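Local coordinates for protein mandelate racemase/muconate lactonizing enzyme/Enolase superfamily (Rhodobacter sphaeroides, PDB 2HZG) that belongs to the enolase superfamily, pairing an enolase-type N-terminal domain with a TIM-barrel-like C-terminal domain that holds a sodium ion, at residues L235-G243 with H264-G272; D277-K288 with L312-A320. All blocks are in the same frame, centred on the assembly; numbering follows the deposited sequence.

Interaction 1 of 2, residues L235-G243 with H264-G272; sequences LAAHAALAG and HLMDYGRIG
Two successive outer helices of the barrel domain, 235-242 and 259-268, meet where Leu235 and His238 of the first settle against Leu265 of the second and Gly269 after it in the chain. The axes of the short helical segments approach to 9.4 Å and cross at -43°, and the two backbones come nearest at Gly269 and Ala239, CA to CA 4.6 Å. Leu235 divides its branches between two neighbours: CD1 rests on His264 CB at 3.6 Å, while CD2 meets Leu265 CD1. That same Leu265 methyl then lies over the centre of the His238 imidazole, 4.0 Å from the ring centroid and 13° off its normal, a CH-pi contact. Leu265 sends CG away from its own amide nitrogen (chi1 -171°), which brings CD1 up to both partners. The ND1 hydrogen bond to Ala234 O and an edge-to-face contact with Phe230 probably fix the turn of the imidazole. Beyond the helix Arg270 takes positive phi, and its CB packs on Ala242 CB at 3.7 Å. Its chain runs past Ala239 and bends at chi3, which lays one face of the guanidinium over Ala242 O and Gly243 N, while NH1 approaches Gly243 CA to 3.4 Å. At the other end the contact reaches the dimer interface: His264 NE2 bonds Gly233 O of the second subunit, and Tyr268 stacks on Tyr268 of that subunit. Apolar packing between adjacent helices outside a parallel strand cylinder, with strand 249-252 between them in sequence, is the layout of a TIM barrel.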
loop_
_atom_site.group_PDB
_atom_site.type_symbol
_atom_site.label_atom_id
_atom_site.label_comp_id
_atom_site.label_asym_id
_atom_site.label_seq_id
_atom_site.Cartn_x
_atom_site.Cartn_y
_atom_site.Cartn_z
ATOM N N LEU A 235 14.467 -2.361 2.492
ATOM C CA LEU A 235 15.356 -1.379 3.096
ATOM C C LEU A 235 16.728 -1.957 3.436
ATOM O O LEU A 235 17.746 -1.283 3.289
ATOM C CB LEU A 235 14.715 -0.770 4.347
ATOM C CG LEU A 235 13.297 -0.228 4.152
ATOM C CD1 LEU A 235 12.722 0.227 5.487
ATOM C CD2 LEU A 235 13.228 0.874 3.072
ATOM N N ALA A 236 16.743 -3.205 3.889
ATOM C CA ALA A 236 17.995 -3.895 4.193
ATOM C C ALA A 236 18.829 -4.100 2.912
ATOM O O ALA A 236 20.049 -3.932 2.933
ATOM C CB ALA A 236 17.723 -5.225 4.915
ATOM N N ALA A 237 18.163 -4.446 1.809
ATOM C CA ALA A 237 18.827 -4.520 0.498
ATOM C C ALA A 237 19.476 -3.167 0.115
ATOM O O ALA A 237 20.642 -3.131 -0.310
ATOM C CB ALA A 237 17.862 -4.992 -0.572
ATOM N N HIS A 238 18.729 -2.071 0.263
ATOM C CA HIS A 238 19.248 -0.711 0.026
ATOM C C HIS A 238 20.495 -0.417 0.864
ATOM O O HIS A 238 21.514 0.068 0.348
ATOM C CB HIS A 238 18.175 0.338 0.344
ATOM C CG HIS A 238 17.155 0.525 -0.734
ATOM N ND1 HIS A 238 16.077 -0.319 -0.897
ATOM C CD2 HIS A 238 17.027 1.486 -1.683
ATOM C CE1 HIS A 238 15.333 0.110 -1.903
ATOM N NE2 HIS A 238 15.881 1.209 -2.389
ATOM N N ALA A 239 20.401 -0.706 2.164
ATOM C CA ALA A 239 21.504 -0.495 3.088
ATOM C C ALA A 239 22.717 -1.352 2.699
ATOM O O ALA A 239 23.843 -0.872 2.724
ATOM C CB ALA A 239 21.064 -0.801 4.560
ATOM N N ALA A 240 22.489 -2.619 2.364
ATOM C CA ALA A 240 23.591 -3.500 1.902
ATOM C C ALA A 240 24.305 -2.919 0.666
ATOM O O ALA A 240 25.531 -2.859 0.620
ATOM C CB ALA A 240 23.073 -4.915 1.620
ATOM N N LEU A 241 23.536 -2.476 -0.323
ATOM C CA LEU A 241 24.098 -1.879 -1.530
ATOM C C LEU A 241 24.920 -0.620 -1.221
ATOM O O LEU A 241 26.034 -0.447 -1.738
ATOM C CB LEU A 241 22.985 -1.553 -2.540
ATOM C CG LEU A 241 23.451 -1.206 -3.970
ATOM C CD1 LEU A 241 24.199 -2.384 -4.607
ATOM C CD2 LEU A 241 22.258 -0.800 -4.840
ATOM N N ALA A 242 24.363 0.252 -0.386
ATOM C CA ALA A 242 25.023 1.484 0.014
ATOM C C ALA A 242 26.330 1.242 0.780
ATOM O O ALA A 242 27.186 2.114 0.802
ATOM C CB ALA A 242 24.073 2.344 0.845
ATOM N N GLY A 243 26.476 0.074 1.405
ATOM C CA GLY A 243 27.677 -0.237 2.191
ATOM C C GLY A 243 28.821 -0.850 1.397
ATOM O O GLY A 243 29.856 -1.172 1.959
ATOM N N HIS A 264 11.476 5.630 6.879
ATOM C CA HIS A 264 12.183 4.351 7.010
ATOM C C HIS A 264 13.290 4.182 5.986
ATOM O O HIS A 264 14.368 3.674 6.310
ATOM C CB HIS A 264 11.210 3.176 6.929
ATOM C CG HIS A 264 10.233 3.130 8.064
ATOM N ND1 HIS A 264 9.071 2.391 8.016
ATOM C CD2 HIS A 264 10.245 3.736 9.274
ATOM C CE1 HIS A 264 8.409 2.542 9.150
ATOM N NE2 HIS A 264 9.095 3.364 9.924
ATOM N N LEU A 265 13.023 4.590 4.746
ATOM C CA LEU A 265 14.066 4.583 3.721
ATOM C C LEU A 265 15.249 5.451 4.127
ATOM O O LEU A 265 16.402 5.023 3.984
ATOM C CB LEU A 265 13.511 5.021 2.347
ATOM C CG LEU A 265 14.466 4.854 1.159
ATOM C CD1 LEU A 265 14.841 3.387 0.891
ATOM C CD2 LEU A 265 13.789 5.474 -0.062
ATOM N N MET A 266 14.984 6.650 4.651
ATOM C CA MET A 266 16.096 7.493 5.154
ATOM C C MET A 266 16.822 6.868 6.340
ATOM O O MET A 266 18.052 6.856 6.377
ATOM C CB MET A 266 15.637 8.895 5.516
ATOM C CG MET A 266 15.108 9.666 4.317
ATOM S SD MET A 266 14.682 11.367 4.734
ATOM C CE MET A 266 13.134 11.142 5.591
ATOM N N ASP A 267 16.056 6.335 7.288
ATOM C CA ASP A 267 16.650 5.802 8.515
ATOM C C ASP A 267 17.300 4.424 8.393
ATOM O O ASP A 267 18.289 4.185 9.059
ATOM C CB ASP A 267 15.654 5.837 9.676
ATOM C CG ASP A 267 15.402 7.253 10.162
ATOM O OD1 ASP A 267 16.239 8.140 9.894
ATOM O OD2 ASP A 267 14.351 7.494 10.769
ATOM N N TYR A 268 16.749 3.535 7.565
ATOM C CA TYR A 268 17.291 2.189 7.419
ATOM C C TYR A 268 17.929 1.906 6.039
ATOM O O TYR A 268 18.716 0.979 5.899
ATOM C CB TYR A 268 16.201 1.164 7.723
ATOM C CG TYR A 268 15.611 1.363 9.109
ATOM C CD1 TYR A 268 16.328 0.984 10.243
ATOM C CD2 TYR A 268 14.355 1.948 9.283
ATOM C CE1 TYR A 268 15.819 1.174 11.516
ATOM C CE2 TYR A 268 13.821 2.143 10.567
ATOM C CZ TYR A 268 14.573 1.739 11.676
ATOM O OH TYR A 268 14.096 1.906 12.960
ATOM N N GLY A 269 17.565 2.687 5.025
ATOM C CA GLY A 269 17.979 2.383 3.656
ATOM C C GLY A 269 19.313 2.964 3.276
ATOM O O GLY A 269 19.865 2.597 2.251
ATOM N N ARG A 270 19.823 3.904 4.081
ATOM C CA ARG A 270 21.133 4.532 3.817
ATOM C C ARG A 270 21.136 5.256 2.454
ATOM O O ARG A 270 22.143 5.276 1.736
ATOM C CB ARG A 270 22.274 3.484 3.885
ATOM C CG ARG A 270 22.495 2.837 5.256
ATOM C CD ARG A 270 23.740 1.931 5.210
ATOM N NE ARG A 270 24.952 2.680 4.845
ATOM C CZ ARG A 270 26.181 2.166 4.829
ATOM N NH1 ARG A 270 26.377 0.886 5.156
ATOM N NH2 ARG A 270 27.217 2.926 4.489
ATOM N N ILE A 271 19.994 5.831 2.089
ATOM C CA ILE A 271 19.910 6.640 0.873
ATOM C C ILE A 271 20.536 8.020 1.086
ATOM O O ILE A 271 20.506 8.568 2.194
ATOM C CB ILE A 271 18.458 6.811 0.352
ATOM C CG1 ILE A 271 17.520 7.248 1.496
ATOM C CG2 ILE A 271 17.985 5.528 -0.331
ATOM C CD1 ILE A 271 16.295 8.088 1.008
ATOM N N GLY A 272 21.095 8.565 0.008
ATOM C CA GLY A 272 21.592 9.927 -0.004
ATOM C C GLY A 272 20.593 10.945 -0.511
ATOM O O GLY A 272 20.765 12.140 -0.272
#

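Interaction 2 of 2, residues D277-K288 with L312-A320; sequences DCGRIGGLGPAK and LSASLQPFA
Cys278 and Ser315 tie the start of the short helix 278-281 to helix 309-316. Ser315 carries OG anti to its own carbonyl carbon (chi1 -74°), and there OG accepts from Cys278 N at 3.0 Å, with an N-H...O angle of 158°. One residue earlier, Asp277 is the N-cap: OD1 takes a weak bond from Gly279 N, whereas OD2 is engaged by His304 ND1. Next to the Cys278-Ser315 bond, the Cys278 thiol leans on the Pro318 ring, SG to CG 3.5 Å. The same corner of that ring presses on the Ala287 methyl, CB to CG 3.4 Å, tighter than usual for two carbons, and CG sits over the junction where Cys278 SG and Ala287 CB meet. Leu284 closes the side: its CD1 touches Ala314 CB at 4.0 Å and its CD2 the CG of Gln317. Bent at chi2 (-65°), Gln317 turns its amide back along the chain to Ser313 of helix 309-316, where NE2 donates to Ser313 OG in the amide plane and weakly to Ser313 O. This buried seam packs on strand 300-303 through Tyr301 and Asn303, while Met108 and Trp111 of helix 99-118 and Ala122 of helix 122-125 adjoin Leu284.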
loop_
_atom_site.group_PDB
_atom_site.type_symbol
_atom_site.label_atom_id
_atom_site.label_comp_id
_atom_site.label_asym_id
_atom_site.label_seq_id
_atom_site.Cartn_x
_atom_site.Cartn_y
_atom_site.Cartn_z
ATOM N N ASP A 277 6.920 11.920 -4.465
ATOM C CA ASP A 277 5.856 12.253 -5.373
ATOM C C ASP A 277 4.637 12.693 -4.561
ATOM O O ASP A 277 4.026 11.880 -3.881
ATOM C CB ASP A 277 5.509 11.038 -6.243
ATOM C CG ASP A 277 4.720 11.424 -7.465
ATOM O OD1 ASP A 277 3.701 12.110 -7.320
ATOM O OD2 ASP A 277 5.098 11.055 -8.589
ATOM N N CYS A 278 4.287 13.979 -4.630
ATOM C CA CYS A 278 3.056 14.478 -3.960
ATOM C C CYS A 278 1.788 13.786 -4.454
ATOM O O CYS A 278 0.821 13.700 -3.718
ATOM C CB CYS A 278 2.917 15.991 -4.110
ATOM S SG CYS A 278 4.118 16.785 -3.082
ATOM N N GLY A 279 1.806 13.300 -5.695
ATOM C CA GLY A 279 0.679 12.551 -6.264
ATOM C C GLY A 279 0.506 11.123 -5.747
ATOM O O GLY A 279 -0.441 10.436 -6.143
ATOM N N ARG A 280 1.397 10.675 -4.858
ATOM C CA ARG A 280 1.345 9.307 -4.300
ATOM C C ARG A 280 1.330 9.269 -2.780
ATOM O O ARG A 280 0.657 8.419 -2.172
ATOM C CB ARG A 280 2.565 8.487 -4.761
ATOM C CG ARG A 280 2.605 8.207 -6.230
ATOM C CD ARG A 280 3.817 7.369 -6.530
ATOM N NE ARG A 280 3.870 7.009 -7.939
ATOM C CZ ARG A 280 4.975 6.648 -8.589
ATOM N NH1 ARG A 280 6.144 6.594 -7.964
ATOM N NH2 ARG A 280 4.906 6.346 -9.875
ATOM N N ILE A 281 2.067 10.190 -2.176
ATOM C CA ILE A 281 2.286 10.178 -0.731
ATOM C C ILE A 281 1.131 10.760 0.113
ATOM O O ILE A 281 1.197 10.707 1.352
ATOM C CB ILE A 281 3.633 10.859 -0.356
ATOM C CG1 ILE A 281 4.172 10.299 0.966
ATOM C CG2 ILE A 281 3.505 12.420 -0.346
ATOM C CD1 ILE A 281 5.590 10.709 1.278
ATOM N N GLY A 282 0.091 11.289 -0.533
ATOM C CA GLY A 282 -1.001 11.931 0.200
ATOM C C GLY A 282 -1.013 13.449 0.065
ATOM O O GLY A 282 -1.708 14.136 0.813
ATOM N N GLY A 283 -0.236 13.978 -0.890
ATOM C CA GLY A 283 -0.236 15.400 -1.182
ATOM C C GLY A 283 0.897 16.165 -0.534
ATOM O O GLY A 283 1.943 15.598 -0.213
ATOM N N LEU A 284 0.681 17.466 -0.350
ATOM C CA LEU A 284 1.748 18.383 0.068
ATOM C C LEU A 284 2.118 18.202 1.531
ATOM O O LEU A 284 3.285 18.317 1.891
ATOM C CB LEU A 284 1.338 19.843 -0.184
ATOM C CG LEU A 284 1.531 20.443 -1.604
ATOM C CD1 LEU A 284 1.129 19.525 -2.740
ATOM C CD2 LEU A 284 0.877 21.829 -1.754
ATOM N N GLY A 285 1.111 17.957 2.364
ATOM C CA GLY A 285 1.326 17.785 3.799
ATOM C C GLY A 285 2.370 16.734 4.139
ATOM O O GLY A 285 3.367 17.054 4.788
ATOM N N PRO A 286 2.115 15.458 3.767
ATOM C CA PRO A 286 3.087 14.383 4.050
ATOM C C PRO A 286 4.440 14.650 3.402
ATOM O O PRO A 286 5.463 14.371 4.008
ATOM C CB PRO A 286 2.427 13.136 3.448
ATOM C CG PRO A 286 0.962 13.468 3.478
ATOM C CD PRO A 286 0.894 14.923 3.142
ATOM N N ALA A 287 4.434 15.208 2.188
ATOM C CA ALA A 287 5.667 15.538 1.498
ATOM C C ALA A 287 6.503 16.575 2.255
ATOM O O ALA A 287 7.705 16.417 2.400
ATOM C CB ALA A 287 5.342 16.028 0.090
ATOM N N LYS A 288 5.853 17.641 2.729
ATOM C CA LYS A 288 6.494 18.646 3.567
ATOM C C LYS A 288 7.010 18.021 4.877
ATOM O O LYS A 288 8.087 18.371 5.370
ATOM C CB LYS A 288 5.484 19.771 3.867
ATOM C CG LYS A 288 5.959 20.837 4.836
ATOM C CD LYS A 288 7.124 21.670 4.299
ATOM C CE LYS A 288 7.357 22.934 5.186
ATOM N NZ LYS A 288 7.462 22.570 6.636
ATOM N N LEU A 312 4.234 18.702 -11.345
ATOM C CA LEU A 312 5.536 19.337 -11.086
ATOM C C LEU A 312 5.426 20.423 -10.030
ATOM O O LEU A 312 6.176 20.435 -9.065
ATOM C CB LEU A 312 6.164 19.922 -12.365
ATOM C CG LEU A 312 7.528 20.634 -12.237
ATOM C CD1 LEU A 312 8.637 19.748 -11.574
ATOM C CD2 LEU A 312 7.966 21.123 -13.633
ATOM N N SER A 313 4.482 21.344 -10.232
ATOM C CA SER A 313 4.273 22.418 -9.292
ATOM C C SER A 313 4.033 21.836 -7.907
ATOM O O SER A 313 4.657 22.269 -6.945
ATOM C CB SER A 313 3.079 23.281 -9.717
ATOM O OG SER A 313 2.687 24.058 -8.599
ATOM N N ALA A 314 3.157 20.828 -7.815
ATOM C CA ALA A 314 2.799 20.268 -6.513
ATOM C C ALA A 314 4.007 19.658 -5.835
ATOM O O ALA A 314 4.224 19.867 -4.650
ATOM C CB ALA A 314 1.675 19.244 -6.645
ATOM N N SER A 315 4.825 18.935 -6.605
ATOM C CA SER A 315 5.964 18.238 -6.016
ATOM C C SER A 315 7.159 19.159 -5.734
ATOM O O SER A 315 8.069 18.767 -5.025
ATOM C CB SER A 315 6.343 16.994 -6.821
ATOM O OG SER A 315 5.381 15.917 -6.619
ATOM N N LEU A 316 7.134 20.378 -6.274
ATOM C CA LEU A 316 8.125 21.407 -5.914
ATOM C C LEU A 316 7.742 22.116 -4.615
ATOM O O LEU A 316 8.620 22.536 -3.860
ATOM C CB LEU A 316 8.285 22.434 -7.034
ATOM C CG LEU A 316 8.897 21.949 -8.355
ATOM C CD1 LEU A 316 8.985 23.073 -9.387
ATOM C CD2 LEU A 316 10.265 21.396 -8.075
ATOM N N GLN A 317 6.436 22.249 -4.353
ATOM C CA GLN A 317 5.967 22.973 -3.157
ATOM C C GLN A 317 6.686 22.550 -1.859
ATOM O O GLN A 317 7.151 23.408 -1.122
ATOM C CB GLN A 317 4.442 22.872 -2.966
ATOM C CG GLN A 317 3.563 23.273 -4.168
ATOM C CD GLN A 317 3.673 24.748 -4.545
ATOM O OE1 GLN A 317 3.976 25.609 -3.699
ATOM N NE2 GLN A 317 3.444 25.041 -5.816
ATOM N N PRO A 318 6.804 21.230 -1.582
ATOM C CA PRO A 318 7.348 20.830 -0.272
ATOM C C PRO A 318 8.813 21.175 0.001
ATOM O O PRO A 318 9.263 21.049 1.150
ATOM C CB PRO A 318 7.181 19.307 -0.284
ATOM C CG PRO A 318 6.114 19.057 -1.336
ATOM C CD PRO A 318 6.437 20.043 -2.377
ATOM N N PHE A 319 9.566 21.567 -1.023
ATOM C CA PHE A 319 10.945 21.989 -0.790
ATOM C C PHE A 319 11.259 23.346 -1.405
ATOM O O PHE A 319 12.426 23.700 -1.563
ATOM C CB PHE A 319 11.986 20.879 -1.143
ATOM C CG PHE A 319 12.217 20.614 -2.645
ATOM C CD1 PHE A 319 13.513 20.710 -3.181
ATOM C CD2 PHE A 319 11.184 20.169 -3.485
ATOM C CE1 PHE A 319 13.772 20.413 -4.514
ATOM C CE2 PHE A 319 11.417 19.889 -4.824
ATOM C CZ PHE A 319 12.730 20.004 -5.354
ATOM N N ALA A 320 10.206 24.116 -1.708
ATOM C CA ALA A 320 10.340 25.446 -2.307
ATOM C C ALA A 320 11.255 26.340 -1.465
ATOM O O ALA A 320 12.106 27.047 -1.989
ATOM C CB ALA A 320 8.968 26.104 -2.465
#

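How the interactions relate
Interaction 1 closes before interaction 2 opens, so the chain completes one contact and moves round the barrel to the next. Their centres lie 22 Å apart and their nearest atoms about 8 Å apart, without touching. The two are joined by strand 273-276, which follows segment 264-272 and leads into segment 277-288, and by packing of Met266 from the helix of interaction 1 on helix 284-297, which begins in interaction 2. Both belong to the TIM-barrel-like domain. Interaction 1 packs directly on the second subunit; interaction 2 is mainly buried inside the chain. One contact thus places barrel packing beside the dimer interface, the other beside helix 99-118.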